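Local coordinates for PBP5 (PDB 3A3J), which removes the C-terminal D-alanyl residue from sugar-peptide precursors of the bacterial cell wall, acting as a D-alanyl-D-alanine carboxypeptidase, at residues Tyr44-Gly47 / Val48-Gln52; Val323-Asp327 / Gly328-Ala332. All blocks are in the same frame, centred on the assembly; numbering follows the deposited sequence.

Both contacts are local and lie within one continuous stretch of chain. Their centres are about 40 Å apart, on opposite sides of the centre of the chain. Contact 1 is the last two turns of helix 38-51 in the carboxypeptidase part. Most of its residues are buried among other helices, and the catalytic Lys-39 lies at the start of the same helix. Contact 2 is the tip of a beta hairpin in the C-terminal domain, away from the active site. It is partly buried. Contact 1 joins i to i+4 backbone bonds to apolar side-chain contacts. Contact 2 relies on cross-strand backbone bonds, a tight turn and a bulge, and sets the carboxylate of Asp-330 beside apolar side chains.

Contact 1. Residues Tyr44-Gly47 / Val48-Gln52; sequences YVVG and VALKQ
Tyr-44 and Val-48 meet one turn apart near the C-terminal end of helix 38-51. This helix follows the nucleophile Ser-36 and carries Lys-39, consistent with the SxxK motif of penicillin-binding proteins. Val-48 CG2 sits over one face of the Tyr-44 ring in a CH-pi contact, 3.9 Å from the ring centroid and 29° off its normal. Tyr-44 CE2 is the nearest ring atom, 3.4 Å from Val-48 CG2. This methyl lies beside the backbone N of Val-48, anti to its carbonyl carbon. The bond from CA to CB of Tyr-44 points away from residues 48-52, but with CG anti to the backbone N (chi1 -171°) the ring leans toward the helix C-terminus and comes back to them. Tyr-125 and Phe-129 pack edge-to-face with the ring, and its OH is hydrogen-bonded to Asp-164.

On another side, Val-46 and Leu-50 lie side by side and point the same way. Val-46 CG1 is 4.0 Å from Leu-50 CD1. Helix 101-112 packs on Val-46, and Asn-92 of helix 88-98 touches both.

The backbone bonds run from i+4 to i. Val-48 N to Tyr-44 O is 2.8 Å and nearly straight. The last, Lys-51 N to Gly-47 O, is 2.9 Å and more bent, at 151°.

Contact 2. Residues Val323-Asp327 / Gly328-Ala332; sequences VYALD and GKDIA
The Tyr-324 ring has Ala-332 at its edge, with the Ala-332 carbonyl carbon in the ring plane. Tyr-324 CD2 is also 4.2 Å from Ala-332 CB. The ring OH is hydrogen-bonded to Thr-258. The side chains of Asp-330 and Val-323 cross at about a right angle, with Asp-330 OD2 3.4 Å from Val-323 CG1. Asp-330 OD1 is 3.3 Å from Ala-325 CB. Arg-301 on strand 299-304 forms a salt bridge with Asp-330 OD2.

These residues belong to an antiparallel beta hairpin closed by a type I' turn from Leu-326 to Lys-329. Asp-327 and Gly-328 fill the corners, both with positive phi. Lys-329 N is 2.7 Å from Leu-326 O, but it approaches from above the carbonyl plane, 44° out of it. Leu-326 N returns a bond to Lys-329 O.

A classic beta bulge interrupts the pairing further along. Ile-331 and Ala-332 both face Tyr-324. Ile-331 N gives a 2.7 Å bond to Tyr-324 O. The chi1 of Ile-331 is 66°, which sets CG1 between the backbone N and the carbonyl carbon. Ile-331 CG1 therefore lies 3.4 Å from Tyr-324 O. Beyond it, Ile-331 CD1 reaches Leu-326 CB at 3.7 Å.

Contact 1. Residues Tyr44-Gly47 / Val48-Gln52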
ATOM      1  N   TYR A  44       6.932   5.118   5.735  1.00 23.39           N
ATOM      2  CA  TYR A  44       7.594   4.396   4.629  1.00 23.97           C
ATOM      3  C   TYR A  44       9.117   4.776   4.585  1.00 24.35           C
ATOM      4  O   TYR A  44       9.999   3.909   4.785  1.00 25.14           O
ATOM      5  CB  TYR A  44       6.896   4.640   3.268  1.00 24.51           C
ATOM      6  CG  TYR A  44       7.496   3.696   2.199  1.00 23.27           C
ATOM      7  CD1 TYR A  44       6.993   2.389   2.037  1.00 25.71           C
ATOM      8  CD2 TYR A  44       8.631   4.055   1.466  1.00 21.65           C
ATOM      9  CE1 TYR A  44       7.564   1.483   1.098  1.00 28.62           C
ATOM     10  CE2 TYR A  44       9.212   3.177   0.512  1.00 25.67           C
ATOM     11  CZ  TYR A  44       8.652   1.894   0.328  1.00 27.44           C
ATOM     12  OH  TYR A  44       9.183   1.004  -0.572  1.00 31.67           O
ATOM     13  N   VAL A  45       9.407   6.080   4.485  1.00 24.59           N
ATOM     14  CA  VAL A  45      10.861   6.578   4.567  1.00 22.87           C
ATOM     15  C   VAL A  45      11.582   6.016   5.780  1.00 24.17           C
ATOM     16  O   VAL A  45      12.602   5.366   5.639  1.00 22.95           O
ATOM     17  CB  VAL A  45      10.898   8.112   4.546  1.00 22.64           C
ATOM     18  CG1 VAL A  45      12.328   8.686   4.550  1.00 22.56           C
ATOM     19  CG2 VAL A  45      10.194   8.577   3.308  1.00 19.11           C
ATOM     20  N   VAL A  46      10.984   6.167   6.977  1.00 25.18           N
ATOM     21  CA  VAL A  46      11.600   5.657   8.217  1.00 25.90           C
ATOM     22  C   VAL A  46      11.794   4.154   8.114  1.00 26.69           C
ATOM     23  O   VAL A  46      12.840   3.603   8.481  1.00 27.96           O
ATOM     24  CB  VAL A  46      10.719   5.984   9.527  1.00 26.02           C
ATOM     25  CG1 VAL A  46      11.378   5.377  10.770  1.00 26.47           C
ATOM     26  CG2 VAL A  46      10.545   7.486   9.767  1.00 24.46           C
ATOM     27  N   GLY A  47      10.777   3.457   7.625  1.00 27.16           N
ATOM     28  CA  GLY A  47      10.904   2.000   7.603  1.00 27.45           C
ATOM     29  C   GLY A  47      11.962   1.503   6.614  1.00 27.00           C
ATOM     30  O   GLY A  47      12.732   0.603   6.905  1.00 24.45           O
ATOM     31  N   VAL A  48      12.025   2.119   5.449  1.00 28.87           N
ATOM     32  CA  VAL A  48      13.150   1.782   4.533  1.00 31.47           C
ATOM     33  C   VAL A  48      14.537   2.128   5.115  1.00 32.66           C
ATOM     34  O   VAL A  48      15.502   1.344   5.010  1.00 33.59           O
ATOM     35  CB  VAL A  48      12.969   2.430   3.188  1.00 31.28           C
ATOM     36  CG1 VAL A  48      14.215   2.077   2.263  1.00 33.29           C
ATOM     37  CG2 VAL A  48      11.638   1.948   2.564  1.00 30.95           C
ATOM     38  N   ALA A  49      14.640   3.283   5.771  1.00 33.02           N
ATOM     39  CA  ALA A  49      15.905   3.648   6.385  1.00 31.68           C
ATOM     40  C   ALA A  49      16.333   2.623   7.447  1.00 31.73           C
ATOM     41  O   ALA A  49      17.517   2.276   7.506  1.00 31.30           O
ATOM     42  CB  ALA A  49      15.827   5.037   6.958  1.00 31.10           C
ATOM     43  N   LEU A  50      15.387   2.139   8.271  1.00 30.15           N
ATOM     44  CA  LEU A  50      15.662   1.048   9.223  1.00 31.05           C
ATOM     45  C   LEU A  50      16.018  -0.252   8.513  1.00 32.15           C
ATOM     46  O   LEU A  50      16.852  -1.006   8.972  1.00 32.77           O
ATOM     47  CB  LEU A  50      14.426   0.725  10.093  1.00 31.22           C
ATOM     48  CG  LEU A  50      14.103   1.796  11.133  1.00 30.51           C
ATOM     49  CD1 LEU A  50      12.656   1.744  11.686  1.00 29.80           C
ATOM     50  CD2 LEU A  50      15.165   1.688  12.259  1.00 27.35           C
ATOM     51  N   LYS A  51      15.322  -0.539   7.418  1.00 33.97           N
ATOM     52  CA  LYS A  51      15.573  -1.759   6.680  1.00 34.82           C
ATOM     53  C   LYS A  51      16.976  -1.740   6.064  1.00 35.87           C
ATOM     54  O   LYS A  51      17.692  -2.743   6.098  1.00 35.30           O
ATOM     55  CB  LYS A  51      14.500  -1.935   5.623  1.00 35.18           C
ATOM     56  CG  LYS A  51      14.413  -3.364   5.048  1.00 39.98           C
ATOM     57  CD  LYS A  51      13.148  -3.550   4.229  1.00 39.76           C
ATOM     58  CE  LYS A  51      13.309  -3.114   2.776  1.00 44.75           C
ATOM     59  NZ  LYS A  51      12.332  -3.895   1.853  1.00 41.78           N
ATOM     60  N   GLN A  52      17.382  -0.592   5.505  1.00 35.04           N
ATOM     61  CA  GLN A  52      18.727  -0.499   4.934  1.00 34.32           C
ATOM     62  C   GLN A  52      19.843  -0.290   5.913  1.00 35.64           C
ATOM     63  O   GLN A  52      20.955  -0.105   5.469  1.00 37.27           O
ATOM     64  CB  GLN A  52      18.766   0.625   3.921  1.00 33.54           C
ATOM     65  CG  GLN A  52      17.841   0.294   2.753  1.00 31.93           C
ATOM     66  CD  GLN A  52      17.692   1.437   1.847  1.00 33.87           C
ATOM     67  OE1 GLN A  52      17.913   2.553   2.234  1.00 31.43           O
ATOM     68  NE2 GLN A  52      17.288   1.176   0.611  1.00 34.92           N
TER

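Contact 2. Residues Val323-Asp327 / Gly328-Ala332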
ATOM      1  N   VAL A 323      -3.577 -15.165 -21.295  1.00 48.98           N
ATOM      2  CA  VAL A 323      -4.797 -14.392 -21.233  1.00 49.06           C
ATOM      3  C   VAL A 323      -5.869 -15.209 -20.548  1.00 49.57           C
ATOM      4  O   VAL A 323      -6.049 -16.380 -20.883  1.00 49.54           O
ATOM      5  CB  VAL A 323      -5.273 -13.987 -22.614  1.00 49.42           C
ATOM      6  CG1 VAL A 323      -6.553 -13.220 -22.455  1.00 50.62           C
ATOM      7  CG2 VAL A 323      -4.207 -13.142 -23.339  1.00 46.76           C
ATOM      8  N   TYR A 324      -6.549 -14.595 -19.573  1.00 49.75           N
ATOM      9  CA  TYR A 324      -7.560 -15.268 -18.727  1.00 50.20           C
ATOM     10  C   TYR A 324      -8.997 -14.856 -19.116  1.00 51.57           C
ATOM     11  O   TYR A 324      -9.322 -13.664 -19.187  1.00 51.84           O
ATOM     12  CB  TYR A 324      -7.311 -14.990 -17.227  1.00 49.45           C
ATOM     13  CG  TYR A 324      -5.935 -15.416 -16.766  1.00 46.43           C
ATOM     14  CD1 TYR A 324      -5.690 -16.721 -16.359  1.00 41.32           C
ATOM     15  CD2 TYR A 324      -4.863 -14.510 -16.781  1.00 46.39           C
ATOM     16  CE1 TYR A 324      -4.429 -17.124 -15.976  1.00 38.89           C
ATOM     17  CE2 TYR A 324      -3.580 -14.901 -16.378  1.00 41.86           C
ATOM     18  CZ  TYR A 324      -3.371 -16.201 -15.985  1.00 41.57           C
ATOM     19  OH  TYR A 324      -2.088 -16.583 -15.619  1.00 37.84           O
ATOM     20  N   ALA A 325      -9.855 -15.832 -19.405  1.00 52.81           N
ATOM     21  CA  ALA A 325     -11.187 -15.483 -19.843  1.00 53.57           C
ATOM     22  C   ALA A 325     -12.130 -16.124 -18.875  1.00 54.49           C
ATOM     23  O   ALA A 325     -11.820 -17.157 -18.288  1.00 54.30           O
ATOM     24  CB  ALA A 325     -11.457 -15.964 -21.263  1.00 53.58           C
ATOM     25  N   LEU A 326     -13.257 -15.450 -18.677  1.00 55.84           N
ATOM     26  CA  LEU A 326     -14.360 -15.933 -17.867  1.00 56.92           C
ATOM     27  C   LEU A 326     -15.591 -15.629 -18.705  1.00 58.06           C
ATOM     28  O   LEU A 326     -15.731 -14.499 -19.243  1.00 57.93           O
ATOM     29  CB  LEU A 326     -14.435 -15.172 -16.542  1.00 56.59           C
ATOM     30  CG  LEU A 326     -15.414 -15.737 -15.515  1.00 57.87           C
ATOM     31  CD1 LEU A 326     -15.233 -17.223 -15.337  1.00 57.61           C
ATOM     32  CD2 LEU A 326     -15.333 -15.002 -14.155  1.00 59.30           C
ATOM     33  N   ASP A 327     -16.433 -16.648 -18.864  1.00 59.10           N
ATOM     34  CA  ASP A 327     -17.700 -16.506 -19.557  1.00 60.62           C
ATOM     35  C   ASP A 327     -17.562 -15.711 -20.838  1.00 60.72           C
ATOM     36  O   ASP A 327     -18.371 -14.816 -21.109  1.00 61.15           O
ATOM     37  CB  ASP A 327     -18.712 -15.834 -18.630  1.00 60.70           C
ATOM     38  CG  ASP A 327     -19.250 -16.795 -17.597  1.00 63.44           C
ATOM     39  OD1 ASP A 327     -20.191 -16.413 -16.861  1.00 66.29           O
ATOM     40  OD2 ASP A 327     -18.737 -17.948 -17.534  1.00 64.32           O
ATOM     41  N   GLY A 328     -16.521 -16.015 -21.611  1.00 61.33           N
ATOM     42  CA  GLY A 328     -16.299 -15.354 -22.896  1.00 60.88           C
ATOM     43  C   GLY A 328     -15.672 -13.969 -22.879  1.00 60.97           C
ATOM     44  O   GLY A 328     -15.547 -13.342 -23.928  1.00 61.67           O
ATOM     45  N   LYS A 329     -15.283 -13.440 -21.727  1.00 60.58           N
ATOM     46  CA  LYS A 329     -14.546 -12.179 -21.800  1.00 59.71           C
ATOM     47  C   LYS A 329     -13.179 -12.242 -21.145  1.00 58.82           C
ATOM     48  O   LYS A 329     -12.938 -12.991 -20.179  1.00 59.18           O
ATOM     49  CB  LYS A 329     -15.343 -10.984 -21.282  1.00 60.44           C
ATOM     50  CG  LYS A 329     -14.629  -9.624 -21.521  1.00 61.81           C
ATOM     51  CD  LYS A 329     -15.534  -8.425 -21.161  1.00 64.38           C
ATOM     52  CE  LYS A 329     -14.934  -7.061 -21.556  1.00 65.48           C
ATOM     53  NZ  LYS A 329     -13.814  -6.719 -20.644  1.00 66.90           N
ATOM     54  N   ASP A 330     -12.280 -11.443 -21.689  1.00 57.81           N
ATOM     55  CA  ASP A 330     -10.901 -11.481 -21.261  1.00 56.42           C
ATOM     56  C   ASP A 330     -10.691 -10.599 -20.073  1.00 55.79           C
ATOM     57  O   ASP A 330     -10.738  -9.377 -20.165  1.00 56.39           O
ATOM     58  CB  ASP A 330      -9.995 -11.129 -22.416  1.00 56.18           C
ATOM     59  CG  ASP A 330      -9.808 -12.299 -23.326  1.00 55.17           C
ATOM     60  OD1 ASP A 330     -10.358 -13.390 -22.984  1.00 52.15           O
ATOM     61  OD2 ASP A 330      -9.105 -12.127 -24.330  1.00 53.17           O
ATOM     62  N   ILE A 331     -10.474 -11.228 -18.934  1.00 54.82           N
ATOM     63  CA  ILE A 331     -10.608 -10.501 -17.713  1.00 53.83           C
ATOM     64  C   ILE A 331      -9.287 -10.003 -17.162  1.00 53.86           C
ATOM     65  O   ILE A 331      -9.258  -8.984 -16.474  1.00 53.87           O
ATOM     66  CB  ILE A 331     -11.419 -11.292 -16.688  1.00 54.11           C
ATOM     67  CG1 ILE A 331     -10.692 -12.551 -16.249  1.00 51.31           C
ATOM     68  CG2 ILE A 331     -12.815 -11.653 -17.276  1.00 54.97           C
ATOM     69  CD1 ILE A 331     -11.496 -13.261 -15.228  1.00 46.75           C
ATOM     70  N   ALA A 332      -8.197 -10.673 -17.530  1.00 52.76           N
ATOM     71  CA  ALA A 332      -6.885 -10.465 -16.907  1.00 51.75           C
ATOM     72  C   ALA A 332      -5.798 -11.181 -17.714  1.00 51.31           C
ATOM     73  O   ALA A 332      -6.018 -12.288 -18.190  1.00 51.52           O
ATOM     74  CB  ALA A 332      -6.904 -11.033 -15.492  1.00 51.00           C
TER